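Local coordinates for protein kojibiose phosphorylase (PDB 6W0P) that belongs to glycoside hydrolase family 65, whose members join an N-terminal beta domain, a helical catalytic domain and a small C-terminal domain, at residues A[377-382]-A[444-449]; A[408-413]-A[479-484]. All blocks are in the same frame, centred on the assembly; numbering follows the deposited sequence.

How the contacts relate
Both contacts lie in the central catalytic domain, which in this family is an (alpha/alpha)6 barrel, and their centres are 24 Å apart, with about 10 Å between nearest atoms. The order 377-382, 408-413, 444-449 and 479-484 means that the segments of the two contacts alternate along the chain. A direct connection runs through helix 379-388, which begins in contact 1 and carries Arg385, whose NH2 is hydrogen-bonded to Ala413 O in contact 2. Their surroundings differ. Contact 1 is helix packing untouched by the other chain, whereas contact 2 joins a short helix to a loop and extends to the second subunit.

Contact 1. Residues A[377-382]-A[444-449]; sequences NTLEEA and GIEMLV
Leu379 lays its CD1 methyl over the junction between Glu446 and Met447, two consecutive residues of helix 437-458. The methyl lies 3.8 Å from Glu446 OE2 and 4.2 Å from Met447 CG, so one leucine branch meets a carboxylate and a methylene together. The side chains of Leu379 and Glu446 meet at a slant. Glu446 gets there because its CG is anti to the backbone N (chi1 -169°) and the chain stays extended beyond it, carrying the carboxylate out from its helix toward the first turn of helix 379-388. Met447 contributes its CG methylene; its side chain also packs on Val423 and Ile427 of helix 418-434.

The leucine sits where one helix ends and the next begins. Thr378 occupies the N-cap position of helix 379-388 but makes no capping bond with its side chain; OG1 turns back to Phe374 O and Arg375 O. Leu379 thereby ties the start of helix 379-388 to the middle of helix 437-458 within the helical barrel, with Ala394 of a loop also packing on it.

The carboxylate of Glu446 is buried, yet its oxygens have partners: OE1 is hydrogen-bonded to Tyr376 OH, and OE2 forms a long, weak ion pair with Lys517. Glu380 OE2 stands 5.8 Å from Glu446 OE2, and its salt bridge to Lys383 probably tempers the like charges. Leu379 thus adds an apolar side to a carboxylate anchored mainly through Tyr376, so the contact itself is purely van der Waals.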
loop_
_atom_site.group_PDB
_atom_site.type_symbol
_atom_site.label_atom_id
_atom_site.label_comp_id
_atom_site.label_asym_id
_atom_site.label_seq_id
_atom_site.Cartn_x
_atom_site.Cartn_y
_atom_site.Cartn_z
ATOM N N ASN A 377 -12.596 16.676 -22.483
ATOM C CA ASN A 377 -13.954 16.331 -21.995
ATOM C C ASN A 377 -13.865 15.651 -20.625
ATOM O O ASN A 377 -14.936 15.347 -20.082
ATOM C CB ASN A 377 -14.731 15.516 -23.031
ATOM C CG ASN A 377 -15.122 16.329 -24.245
ATOM O OD1 ASN A 377 -15.560 17.472 -24.114
ATOM N ND2 ASN A 377 -14.978 15.757 -25.428
ATOM N N THR A 378 -12.656 15.400 -20.104
ATOM C CA THR A 378 -12.422 14.842 -18.742
ATOM C C THR A 378 -11.597 15.845 -17.927
ATOM O O THR A 378 -11.010 15.426 -16.913
ATOM C CB THR A 378 -11.743 13.460 -18.781
ATOM O OG1 THR A 378 -10.681 13.470 -19.742
ATOM C CG2 THR A 378 -12.732 12.366 -19.109
ATOM N N LEU A 379 -11.589 17.118 -18.333
ATOM C CA LEU A 379 -10.952 18.225 -17.567
ATOM C C LEU A 379 -11.529 18.307 -16.146
ATOM O O LEU A 379 -10.747 18.519 -15.220
ATOM C CB LEU A 379 -11.142 19.564 -18.292
ATOM C CG LEU A 379 -9.883 20.178 -18.898
ATOM C CD1 LEU A 379 -10.166 21.581 -19.443
ATOM C CD2 LEU A 379 -8.742 20.230 -17.890
ATOM N N GLU A 380 -12.845 18.193 -15.965
ATOM C CA GLU A 380 -13.470 18.418 -14.631
ATOM C C GLU A 380 -12.965 17.335 -13.661
ATOM O O GLU A 380 -12.579 17.673 -12.509
ATOM C CB GLU A 380 -14.994 18.486 -14.749
ATOM C CG GLU A 380 -15.455 19.788 -15.378
ATOM C CD GLU A 380 -15.221 21.036 -14.526
ATOM O OE1 GLU A 380 -15.365 20.949 -13.282
ATOM O OE2 GLU A 380 -14.866 22.092 -15.098
ATOM N N GLU A 381 -12.911 16.087 -14.123
ATOM C CA GLU A 381 -12.367 14.938 -13.341
ATOM C C GLU A 381 -10.906 15.197 -12.959
ATOM O O GLU A 381 -10.526 14.859 -11.819
ATOM C CB GLU A 381 -12.491 13.646 -14.139
ATOM C CG GLU A 381 -13.926 13.169 -14.258
ATOM C CD GLU A 381 -14.794 13.881 -15.279
ATOM O OE1 GLU A 381 -14.267 14.657 -16.123
ATOM O OE2 GLU A 381 -16.006 13.652 -15.220
ATOM N N ALA A 382 -10.128 15.790 -13.867
ATOM C CA ALA A 382 -8.694 16.083 -13.661
ATOM C C ALA A 382 -8.553 17.188 -12.603
ATOM O O ALA A 382 -7.547 17.184 -11.841
ATOM C CB ALA A 382 -8.032 16.446 -14.968
ATOM N N GLY A 444 -7.520 24.180 -26.502
ATOM C CA GLY A 444 -6.096 23.971 -26.173
ATOM C C GLY A 444 -5.620 24.846 -25.036
ATOM O O GLY A 444 -5.093 24.314 -24.059
ATOM N N ILE A 445 -5.806 26.151 -25.167
ATOM C CA ILE A 445 -5.327 27.161 -24.185
ATOM C C ILE A 445 -5.884 26.793 -22.811
ATOM O O ILE A 445 -5.103 26.730 -21.869
ATOM C CB ILE A 445 -5.729 28.572 -24.642
ATOM C CG1 ILE A 445 -5.170 28.872 -26.034
ATOM C CG2 ILE A 445 -5.312 29.620 -23.611
ATOM C CD1 ILE A 445 -5.719 30.138 -26.666
ATOM N N GLU A 446 -7.188 26.523 -22.717
ATOM C CA GLU A 446 -7.844 26.171 -21.436
ATOM C C GLU A 446 -7.112 24.982 -20.788
ATOM O O GLU A 446 -6.756 25.093 -19.588
ATOM C CB GLU A 446 -9.324 25.860 -21.635
ATOM C CG GLU A 446 -10.047 25.755 -20.302
ATOM C CD GLU A 446 -11.482 25.293 -20.389
ATOM O OE1 GLU A 446 -12.041 25.351 -21.497
ATOM O OE2 GLU A 446 -12.029 24.855 -19.352
ATOM N N MET A 447 -6.897 23.904 -21.552
ATOM C CA MET A 447 -6.209 22.665 -21.096
ATOM C C MET A 447 -4.798 23.003 -20.626
ATOM O O MET A 447 -4.380 22.425 -19.609
ATOM C CB MET A 447 -6.106 21.629 -22.214
ATOM C CG MET A 447 -7.441 21.105 -22.630
ATOM S SD MET A 447 -7.321 20.117 -24.103
ATOM C CE MET A 447 -6.965 18.524 -23.355
ATOM N N LEU A 448 -4.099 23.886 -21.341
ATOM C CA LEU A 448 -2.686 24.231 -21.030
ATOM C C LEU A 448 -2.623 25.069 -19.738
ATOM O O LEU A 448 -1.650 24.881 -18.938
ATOM C CB LEU A 448 -2.072 24.990 -22.204
ATOM C CG LEU A 448 -1.847 24.185 -23.486
ATOM C CD1 LEU A 448 -1.201 25.070 -24.546
ATOM C CD2 LEU A 448 -0.977 22.951 -23.233
ATOM N N VAL A 449 -3.589 25.976 -19.524
ATOM C CA VAL A 449 -3.606 26.855 -18.317
ATOM C C VAL A 449 -3.901 25.964 -17.110
ATOM O O VAL A 449 -3.202 26.083 -16.099
ATOM C CB VAL A 449 -4.604 28.025 -18.465
ATOM C CG1 VAL A 449 -4.922 28.693 -17.129
ATOM C CG2 VAL A 449 -4.087 29.047 -19.463
#

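Contact 2. Residues A[408-413]-A[479-484]; sequences NLWQHA and FKLMVN
Lys480 NZ is held by three carbonyl oxygens, Phe479 O at 3.0 Å, Tyr580 O and Thr582 O, and the adjoining Leu481 packs on Gln411 of the short helix 410-413. Leu481 CD1 lies 3.7 Å from Gln411 O, which is itself hydrogen-bonded to Thr415 OG1. The second branch, CD2, rests 4.0 Å from Gln411 CG, so the leucine straddles the backbone and side chain of one residue. A chi1 of 168° swings Leu481 CG to the side of its carbonyl carbon, and from there both methyls reach Gln411. Gln411 CG in turn lies above the rim of one face of the Trp410 ring, 3.8 Å from its plane.

Met482 approaches that indole at its edge, SD standing 3.9 Å from Trp410 CZ3 and 87° off the normal of the six-membered ring: a Met-aromatic contact. Met482 has left-handed backbone angles and forms a G1 beta bulge with Val483 opposite Val473.

Tyr576 of the second subunit meets the Trp410 ring edge-to-face, and Trp410 of that subunit packs on Leu481. Between the two segments, cohesion rests on methyl packing and on the Met482 sulfur at the indole edge, while Lys480 NZ and Gln411 O take their hydrogen bonds from other groups.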
loop_
_atom_site.group_PDB
_atom_site.type_symbol
_atom_site.label_atom_id
_atom_site.label_comp_id
_atom_site.label_asym_id
_atom_site.label_seq_id
_atom_site.Cartn_x
_atom_site.Cartn_y
_atom_site.Cartn_z
ATOM N N ASN A 408 -5.108 2.593 -7.803
ATOM C CA ASN A 408 -5.252 2.654 -6.323
ATOM C C ASN A 408 -3.883 2.450 -5.666
ATOM O O ASN A 408 -3.843 2.301 -4.405
ATOM C CB ASN A 408 -6.320 1.684 -5.808
ATOM C CG ASN A 408 -5.955 0.220 -5.961
ATOM O OD1 ASN A 408 -4.845 -0.104 -6.350
ATOM N ND2 ASN A 408 -6.887 -0.668 -5.666
ATOM N N LEU A 409 -2.804 2.446 -6.460
ATOM C CA LEU A 409 -1.422 2.405 -5.911
ATOM C C LEU A 409 -0.940 3.849 -5.779
ATOM O O LEU A 409 -0.543 4.451 -6.802
ATOM C CB LEU A 409 -0.496 1.561 -6.803
ATOM C CG LEU A 409 -0.871 0.076 -6.940
ATOM C CD1 LEU A 409 0.109 -0.664 -7.848
ATOM C CD2 LEU A 409 -0.928 -0.614 -5.580
ATOM N N TRP A 410 -0.954 4.383 -4.560
ATOM C CA TRP A 410 -0.487 5.775 -4.290
ATOM C C TRP A 410 0.919 5.993 -4.890
ATOM O O TRP A 410 1.151 7.093 -5.415
ATOM C CB TRP A 410 -0.534 6.092 -2.790
ATOM C CG TRP A 410 0.545 5.417 -2.009
ATOM C CD1 TRP A 410 0.453 4.233 -1.338
ATOM C CD2 TRP A 410 1.892 5.879 -1.836
ATOM N NE1 TRP A 410 1.658 3.914 -0.782
ATOM C CE2 TRP A 410 2.565 4.895 -1.088
ATOM C CE3 TRP A 410 2.595 7.011 -2.254
ATOM C CZ2 TRP A 410 3.896 5.034 -0.712
ATOM C CZ3 TRP A 410 3.923 7.136 -1.916
ATOM C CH2 TRP A 410 4.562 6.154 -1.153
ATOM N N GLN A 411 1.784 4.966 -4.822
ATOM C CA GLN A 411 3.195 4.955 -5.285
ATOM C C GLN A 411 3.300 5.418 -6.739
ATOM O O GLN A 411 4.427 5.741 -7.128
ATOM C CB GLN A 411 3.822 3.551 -5.308
ATOM C CG GLN A 411 3.979 2.881 -3.965
ATOM C CD GLN A 411 2.868 1.887 -3.698
ATOM O OE1 GLN A 411 1.673 2.195 -3.871
ATOM N NE2 GLN A 411 3.261 0.702 -3.234
ATOM N N HIS A 412 2.243 5.237 -7.531
ATOM C CA HIS A 412 2.157 5.717 -8.923
ATOM C C HIS A 412 1.202 6.903 -8.971
ATOM O O HIS A 412 1.619 7.948 -9.546
ATOM C CB HIS A 412 1.766 4.616 -9.935
ATOM C CG HIS A 412 2.702 3.455 -9.969
ATOM N ND1 HIS A 412 2.325 2.208 -10.468
ATOM C CD2 HIS A 412 3.930 3.294 -9.445
ATOM C CE1 HIS A 412 3.299 1.348 -10.280
ATOM N NE2 HIS A 412 4.299 1.988 -9.645
ATOM N N ALA A 413 -0.010 6.761 -8.413
ATOM C CA ALA A 413 -1.114 7.744 -8.595
ATOM C C ALA A 413 -0.794 9.073 -7.911
ATOM O O ALA A 413 -1.265 10.088 -8.428
ATOM C CB ALA A 413 -2.455 7.214 -8.131
ATOM N N PHE A 479 11.095 2.398 -11.096
ATOM C CA PHE A 479 12.041 1.834 -10.113
ATOM C C PHE A 479 12.621 2.946 -9.245
ATOM O O PHE A 479 13.456 2.622 -8.414
ATOM C CB PHE A 479 13.100 0.996 -10.820
ATOM C CG PHE A 479 12.567 -0.238 -11.507
ATOM C CD1 PHE A 479 11.287 -0.724 -11.250
ATOM C CD2 PHE A 479 13.392 -0.972 -12.352
ATOM C CE1 PHE A 479 10.816 -1.876 -11.873
ATOM C CE2 PHE A 479 12.937 -2.145 -12.942
ATOM C CZ PHE A 479 11.643 -2.580 -12.722
ATOM N N LYS A 480 12.140 4.183 -9.373
ATOM C CA LYS A 480 12.592 5.339 -8.546
ATOM C C LYS A 480 11.376 6.043 -7.938
ATOM O O LYS A 480 10.644 6.738 -8.700
ATOM C CB LYS A 480 13.459 6.289 -9.372
ATOM C CG LYS A 480 14.898 5.827 -9.493
ATOM C CD LYS A 480 15.644 5.867 -8.168
ATOM C CE LYS A 480 16.783 4.877 -8.108
ATOM N NZ LYS A 480 16.350 3.505 -8.478
ATOM N N LEU A 481 11.210 5.891 -6.623
ATOM C CA LEU A 481 10.004 6.296 -5.849
ATOM C C LEU A 481 10.339 7.357 -4.788
ATOM O O LEU A 481 11.258 7.144 -3.996
ATOM C CB LEU A 481 9.401 5.039 -5.214
ATOM C CG LEU A 481 8.319 5.275 -4.160
ATOM C CD1 LEU A 481 7.158 6.085 -4.720
ATOM C CD2 LEU A 481 7.831 3.957 -3.586
ATOM N N MET A 482 9.586 8.459 -4.765
ATOM C CA MET A 482 9.703 9.548 -3.758
ATOM C C MET A 482 11.101 10.147 -3.910
ATOM O O MET A 482 11.799 10.412 -2.892
ATOM C CB MET A 482 9.498 9.061 -2.317
ATOM C CG MET A 482 8.092 8.537 -2.012
ATOM S SD MET A 482 6.789 9.763 -2.154
ATOM C CE MET A 482 7.441 11.092 -1.136
ATOM N N VAL A 483 11.520 10.315 -5.159
ATOM C CA VAL A 483 12.781 11.034 -5.465
ATOM C C VAL A 483 12.453 12.507 -5.675
ATOM O O VAL A 483 11.270 12.837 -5.855
ATOM C CB VAL A 483 13.507 10.426 -6.672
ATOM C CG1 VAL A 483 13.943 9.010 -6.358
ATOM C CG2 VAL A 483 12.698 10.498 -7.955
ATOM N N ASN A 484 13.490 13.332 -5.685
ATOM C CA ASN A 484 13.414 14.781 -5.946
ATOM C C ASN A 484 14.215 15.104 -7.202
ATOM O O ASN A 484 15.181 14.415 -7.462
ATOM C CB ASN A 484 13.931 15.565 -4.748
ATOM C CG ASN A 484 13.304 15.129 -3.448
ATOM O OD1 ASN A 484 12.093 14.950 -3.367
ATOM N ND2 ASN A 484 14.115 15.025 -2.416
#